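Local atomic coordinates of uronate isomerase (Bacillus halodurans C-125, PDB entry 3HKA), a protein that probably interconverts uronates and keto-uronates such as D-fructuronate, which it binds beside a zinc ion in its active site. Residues A[255-260]-A[294-299]; A[168-173]-A[221-226]. All blocks are in the same frame, centred on the assembly; numbering follows the deposited sequence.

Contact 1. Residues A[255-260]-A[294-299]; sequences FAMMIG and NKFLVT. With FIX (D-fructuronic acid), chain D.
Phe255 to Met258 pair in order with Phe296 to Thr299 as adjacent parallel strands of the (beta/alpha)8 barrel expected of an amidohydrolase relative; helix 282-290 lies in the chain between them, packed over one face. The ladder is regular: Met257 N reaches Leu297 O at 2.7 Å, Thr299 N reaches Met257 O at 3.1 Å, and the strand directions differ by 15°. The tight part lies on the face of Phe255, Met257, Phe296 and Val298. With CG beside its backbone N and a bend at chi3 (-80°), Met257 brings its methyl CE 3.7 Å from Phe296 CD1 and 3.8 Å from Val298 CG2, while its CG sits over one face of the Phe255 ring, offset toward the rim. Leu287 of helix 282-290 touches both Met257 and Phe296. Packing is looser at the partly exposed Lys295, whose side chain leads away from strand 255-259 and carries its NZ to the carbonyl O of Phe411; its backbone O nevertheless accepts from Phe255 N. On the other face Met258 CB and CG rest on Thr299 CG2, and the methyl CE of Met258 ends 3.1 Å from O1A of D-fructuronic acid.

Contact 2. Residues A[168-173]-A[221-226]; sequences ALRLDP and AVSLPP. With FIX (D-fructuronic acid), chain D.
Two torsions bring Arg170 and Ser223 to the carboxylate of Asp172: the arginine sets CG anti to its backbone N and then bends at chi2 (58°), which lays its guanidinium alongside the carboxylate, and Ser223 OG lies between its own N and C (chi1 70°). The grip of the arginine is side-on. Arg170 NE donates to Asp172 OD1 at 2.6 Å and Arg170 NH2 to Asp172 OD2 at 3.2 Å; both oxygens lie close to the guanidinium plane, although the nitrogens sit above the carboxylate plane. Ser223 supplies a second donor to each oxygen. Ser223 N approaches Asp172 OD1 at 3.1 Å from the face opposite to Arg170 NE, and Ser223 OG donates to Asp172 OD2 on the syn side at 2.5 Å. Four bonds hold the carboxylate, and the two from Arg170 fix the rotation of its guanidinium. Another edge of the guanidinium faces the carboxylate of D-fructuronic acid: Arg170 NH1 bonds O1A at 3.1 Å and Arg170 NH2 bonds O1B at 2.6 Å, both nearly straight. In the backbone, Leu169 O accepts from Ala221 N, and Ala221 O from Leu171 N, a short parallel pairing that ends as helix 172-176 begins. Placing such a group at the ends of the strands fits the substrate-carboxylate site at the C-terminal mouth of a (beta/alpha)8 barrel.

Contacts 1 and 2 follow one another along the chain and join in one sheet, their centres about 9 Å apart, because strand 220-224 neighbours strand 255-262. Two of the hydrogen bonds in the seam, both probable, are Leu224 N with Met258 O at 2.7 Å and Gly260 N with Leu224 O at 2.8 Å. Nearer the ligand, Met258 CE packs 3.2 Å from Arg170 NH1, so the two contacts line the same end of D-fructuronic acid, one with a methyl group and the other with charge. The bound zinc ion lies about 4 Å from the nearest side-chain atom of Met258 and about 5 Å from that of Arg170. His49, Tyr50, Trp325 and Arg357 add further hydrogen bonds to the ligand.

Contact 1. Residues A[255-260]-A[294-299]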
loop_
_atom_site.group_PDB
_atom_site.type_symbol
_atom_site.label_atom_id
_atom_site.label_comp_id
_atom_site.label_asym_id
_atom_site.label_seq_id
_atom_site.Cartn_x
_atom_site.Cartn_y
_atom_site.Cartn_z
ATOM N N PHE A 255 27.425 5.884 -0.822
ATOM C CA PHE A 255 26.658 7.112 -0.967
ATOM C C PHE A 255 25.236 6.817 -0.504
ATOM O O PHE A 255 24.536 5.989 -1.098
ATOM C CB PHE A 255 26.658 7.575 -2.423
ATOM C CG PHE A 255 25.846 8.814 -2.668
ATOM C CD1 PHE A 255 25.782 9.825 -1.711
ATOM C CD2 PHE A 255 25.178 8.992 -3.874
ATOM C CE1 PHE A 255 25.065 10.993 -1.953
ATOM C CE2 PHE A 255 24.459 10.159 -4.128
ATOM C CZ PHE A 255 24.404 11.161 -3.165
ATOM N N ALA A 256 24.822 7.480 0.570
ATOM C CA ALA A 256 23.491 7.274 1.117
ATOM C C ALA A 256 22.513 8.312 0.595
ATOM O O ALA A 256 22.771 9.516 0.678
ATOM C CB ALA A 256 23.538 7.329 2.631
ATOM N N MET A 257 21.394 7.837 0.055
ATOM C CA MET A 257 20.355 8.719 -0.467
ATOM C C MET A 257 19.049 8.467 0.285
ATOM O O MET A 257 18.566 7.334 0.349
ATOM C CB MET A 257 20.134 8.475 -1.969
ATOM C CG MET A 257 21.376 8.657 -2.825
ATOM S SD MET A 257 21.059 8.400 -4.591
ATOM C CE MET A 257 21.082 6.630 -4.669
ATOM N N MET A 258 18.493 9.527 0.867
ATOM C CA MET A 258 17.231 9.434 1.594
ATOM C C MET A 258 16.269 10.239 0.726
ATOM O O MET A 258 16.224 11.467 0.771
ATOM C CB MET A 258 17.395 10.024 2.995
ATOM C CG MET A 258 18.653 9.499 3.680
ATOM S SD MET A 258 18.623 9.535 5.480
ATOM C CE MET A 258 19.161 11.153 5.785
ATOM N N ILE A 259 15.505 9.515 -0.077
ATOM C CA ILE A 259 14.608 10.122 -1.052
ATOM C C ILE A 259 13.137 10.236 -0.692
ATOM O O ILE A 259 12.555 9.316 -0.118
ATOM C CB ILE A 259 14.725 9.344 -2.378
ATOM C CG1 ILE A 259 16.195 9.314 -2.809
ATOM C CG2 ILE A 259 13.839 9.972 -3.450
ATOM C CD1 ILE A 259 16.549 8.196 -3.758
ATOM N N GLY A 260 12.542 11.374 -1.048
ATOM C CA GLY A 260 11.122 11.558 -0.808
ATOM C C GLY A 260 10.660 12.727 0.040
ATOM O O GLY A 260 9.455 12.946 0.161
ATOM N N ASN A 294 30.379 1.852 -7.462
ATOM C CA ASN A 294 29.956 2.695 -6.351
ATOM C C ASN A 294 28.929 1.934 -5.524
ATOM O O ASN A 294 28.177 1.121 -6.058
ATOM C CB ASN A 294 29.328 4.004 -6.848
ATOM C CG ASN A 294 30.357 4.990 -7.358
ATOM O OD1 ASN A 294 30.736 4.965 -8.529
ATOM N ND2 ASN A 294 30.827 5.863 -6.471
ATOM N N LYS A 295 28.912 2.190 -4.222
ATOM C CA LYS A 295 27.962 1.547 -3.328
ATOM C C LYS A 295 26.929 2.590 -2.928
ATOM O O LYS A 295 27.263 3.759 -2.709
ATOM C CB LYS A 295 28.673 1.022 -2.086
ATOM C CG LYS A 295 29.779 0.012 -2.368
ATOM C CD LYS A 295 30.479 -0.353 -1.066
ATOM C CE LYS A 295 31.726 -1.187 -1.293
ATOM N NZ LYS A 295 32.449 -1.434 -0.005
ATOM N N PHE A 296 25.676 2.165 -2.822
ATOM C CA PHE A 296 24.591 3.073 -2.478
ATOM C C PHE A 296 23.717 2.539 -1.355
ATOM O O PHE A 296 23.276 1.390 -1.395
ATOM C CB PHE A 296 23.697 3.307 -3.698
ATOM C CG PHE A 296 24.415 3.856 -4.895
ATOM C CD1 PHE A 296 24.427 5.225 -5.150
ATOM C CD2 PHE A 296 25.055 3.004 -5.785
ATOM C CE1 PHE A 296 25.065 5.732 -6.274
ATOM C CE2 PHE A 296 25.695 3.501 -6.912
ATOM C CZ PHE A 296 25.701 4.869 -7.160
ATOM N N LEU A 297 23.482 3.377 -0.351
ATOM C CA LEU A 297 22.602 3.043 0.766
ATOM C C LEU A 297 21.369 3.895 0.483
ATOM O O LEU A 297 21.491 5.100 0.268
ATOM C CB LEU A 297 23.222 3.462 2.100
ATOM C CG LEU A 297 24.230 2.519 2.761
ATOM C CD1 LEU A 297 25.126 3.312 3.709
ATOM C CD2 LEU A 297 23.493 1.414 3.504
ATOM N N VAL A 298 20.191 3.282 0.474
ATOM C CA VAL A 298 18.971 4.029 0.174
ATOM C C VAL A 298 17.807 3.747 1.113
ATOM O O VAL A 298 17.608 2.622 1.567
ATOM C CB VAL A 298 18.482 3.738 -1.274
ATOM C CG1 VAL A 298 17.175 4.498 -1.567
ATOM C CG2 VAL A 298 19.543 4.141 -2.274
ATOM N N THR A 299 17.050 4.796 1.411
ATOM C CA THR A 299 15.855 4.680 2.225
ATOM C C THR A 299 14.907 5.704 1.612
ATOM O O THR A 299 15.342 6.777 1.197
ATOM C CB THR A 299 16.119 4.993 3.724
ATOM O OG1 THR A 299 15.004 4.529 4.497
ATOM C CG2 THR A 299 16.310 6.507 3.956
HETATM O O1A FIX D . 18.092 12.957 8.120
HETATM C C1 FIX D . 17.129 13.619 7.662
HETATM O O1B FIX D . 17.193 14.448 6.737
HETATM C C2 FIX D . 15.743 13.388 8.296
HETATM O O2 FIX D . 15.732 12.117 8.956
HETATM C C3 FIX D . 15.407 14.534 9.283
HETATM O O3 FIX D . 15.462 15.788 8.571
HETATM C C4 FIX D . 14.006 14.475 9.962
HETATM O O4 FIX D . 13.700 15.734 10.590
HETATM C C5 FIX D . 13.894 13.356 11.036
HETATM O O5 FIX D . 14.858 13.059 11.750
HETATM C C6 FIX D . 12.579 12.609 11.219
HETATM O O6 FIX D . 12.784 11.324 11.796
#

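Contact 2. Residues A[168-173]-A[221-226]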
loop_
_atom_site.group_PDB
_atom_site.type_symbol
_atom_site.label_atom_id
_atom_site.label_comp_id
_atom_site.label_asym_id
_atom_site.label_seq_id
_atom_site.Cartn_x
_atom_site.Cartn_y
_atom_site.Cartn_z
ATOM N N ALA A 168 29.379 10.719 9.403
ATOM C CA ALA A 168 28.746 10.500 8.111
ATOM C C ALA A 168 28.667 11.899 7.524
ATOM O O ALA A 168 28.007 12.774 8.088
ATOM C CB ALA A 168 27.347 9.909 8.281
ATOM N N LEU A 169 29.354 12.114 6.408
ATOM C CA LEU A 169 29.385 13.421 5.757
ATOM C C LEU A 169 28.072 13.803 5.055
ATOM O O LEU A 169 27.808 13.369 3.936
ATOM C CB LEU A 169 30.550 13.456 4.763
ATOM C CG LEU A 169 30.761 14.716 3.921
ATOM C CD1 LEU A 169 30.850 15.938 4.821
ATOM C CD2 LEU A 169 32.032 14.560 3.099
ATOM N N ARG A 170 27.256 14.617 5.725
ATOM C CA ARG A 170 25.970 15.069 5.186
ATOM C C ARG A 170 26.215 16.257 4.250
ATOM O O ARG A 170 26.883 17.222 4.633
ATOM C CB ARG A 170 25.043 15.467 6.335
ATOM C CG ARG A 170 23.618 15.769 5.926
ATOM C CD ARG A 170 22.954 14.582 5.220
ATOM N NE ARG A 170 21.563 14.906 4.937
ATOM C CZ ARG A 170 20.534 14.500 5.669
ATOM N NH1 ARG A 170 20.726 13.726 6.726
ATOM N NH2 ARG A 170 19.314 14.921 5.373
ATOM N N LEU A 171 25.652 16.198 3.040
ATOM C CA LEU A 171 25.889 17.234 2.036
ATOM C C LEU A 171 24.696 17.957 1.401
ATOM O O LEU A 171 24.841 18.552 0.334
ATOM C CB LEU A 171 26.739 16.628 0.912
ATOM C CG LEU A 171 28.080 16.013 1.339
ATOM C CD1 LEU A 171 28.638 15.119 0.230
ATOM C CD2 LEU A 171 29.059 17.133 1.675
ATOM N N ASP A 172 23.534 17.926 2.039
ATOM C CA ASP A 172 22.356 18.589 1.471
ATOM C C ASP A 172 22.610 20.004 0.939
ATOM O O ASP A 172 22.202 20.340 -0.175
ATOM C CB ASP A 172 21.227 18.626 2.506
ATOM C CG ASP A 172 20.656 17.250 2.789
ATOM O OD1 ASP A 172 21.427 16.270 2.717
ATOM O OD2 ASP A 172 19.445 17.151 3.095
ATOM N N PRO A 173 23.291 20.853 1.728
ATOM C CA PRO A 173 23.568 22.225 1.287
ATOM C C PRO A 173 24.362 22.293 -0.014
ATOM O O PRO A 173 24.095 23.131 -0.870
ATOM C CB PRO A 173 24.348 22.818 2.467
ATOM C CG PRO A 173 23.832 22.044 3.644
ATOM C CD PRO A 173 23.794 20.634 3.096
ATOM N N ALA A 221 26.164 11.365 2.696
ATOM C CA ALA A 221 24.713 11.292 2.587
ATOM C C ALA A 221 24.015 12.564 2.121
ATOM O O ALA A 221 24.575 13.665 2.180
ATOM C CB ALA A 221 24.134 10.859 3.924
ATOM N N VAL A 222 22.777 12.396 1.664
ATOM C CA VAL A 222 21.963 13.512 1.203
ATOM C C VAL A 222 20.494 13.102 1.226
ATOM O O VAL A 222 20.168 11.941 0.964
ATOM C CB VAL A 222 22.345 13.932 -0.243
ATOM C CG1 VAL A 222 21.919 12.854 -1.239
ATOM C CG2 VAL A 222 21.689 15.266 -0.594
ATOM N N SER A 223 19.611 14.033 1.581
ATOM C CA SER A 223 18.182 13.741 1.569
ATOM C C SER A 223 17.729 14.426 0.290
ATOM O O SER A 223 18.202 15.515 -0.036
ATOM C CB SER A 223 17.466 14.307 2.809
ATOM O OG SER A 223 17.398 15.716 2.809
ATOM N N LEU A 224 16.834 13.781 -0.445
ATOM C CA LEU A 224 16.388 14.303 -1.728
ATOM C C LEU A 224 14.875 14.419 -1.876
ATOM O O LEU A 224 14.117 13.712 -1.214
ATOM C CB LEU A 224 16.965 13.413 -2.832
ATOM C CG LEU A 224 18.494 13.307 -2.813
ATOM C CD1 LEU A 224 18.955 12.041 -3.549
ATOM C CD2 LEU A 224 19.095 14.551 -3.453
ATOM N N PRO A 225 14.415 15.316 -2.761
ATOM C CA PRO A 225 12.979 15.526 -2.988
ATOM C C PRO A 225 12.338 14.430 -3.839
ATOM O O PRO A 225 13.035 13.665 -4.489
ATOM C CB PRO A 225 12.945 16.881 -3.689
ATOM C CG PRO A 225 14.165 16.811 -4.553
ATOM C CD PRO A 225 15.215 16.220 -3.612
ATOM N N PRO A 226 10.994 14.354 -3.843
ATOM C CA PRO A 226 10.246 13.355 -4.621
ATOM C C PRO A 226 10.555 13.462 -6.118
ATOM O O PRO A 226 10.444 12.487 -6.862
ATOM C CB PRO A 226 8.786 13.705 -4.323
ATOM C CG PRO A 226 8.852 14.274 -2.923
ATOM C CD PRO A 226 10.087 15.147 -2.991
HETATM O O1A FIX D . 18.092 12.957 8.120
HETATM C C1 FIX D . 17.129 13.619 7.662
HETATM O O1B FIX D . 17.193 14.448 6.737
HETATM C C2 FIX D . 15.743 13.388 8.296
HETATM O O2 FIX D . 15.732 12.117 8.956
HETATM C C3 FIX D . 15.407 14.534 9.283
HETATM O O3 FIX D . 15.462 15.788 8.571
HETATM C C4 FIX D . 14.006 14.475 9.962
HETATM O O4 FIX D . 13.700 15.734 10.590
HETATM C C5 FIX D . 13.894 13.356 11.036
HETATM O O5 FIX D . 14.858 13.059 11.750
HETATM C C6 FIX D . 12.579 12.609 11.219
HETATM O O6 FIX D . 12.784 11.324 11.796
#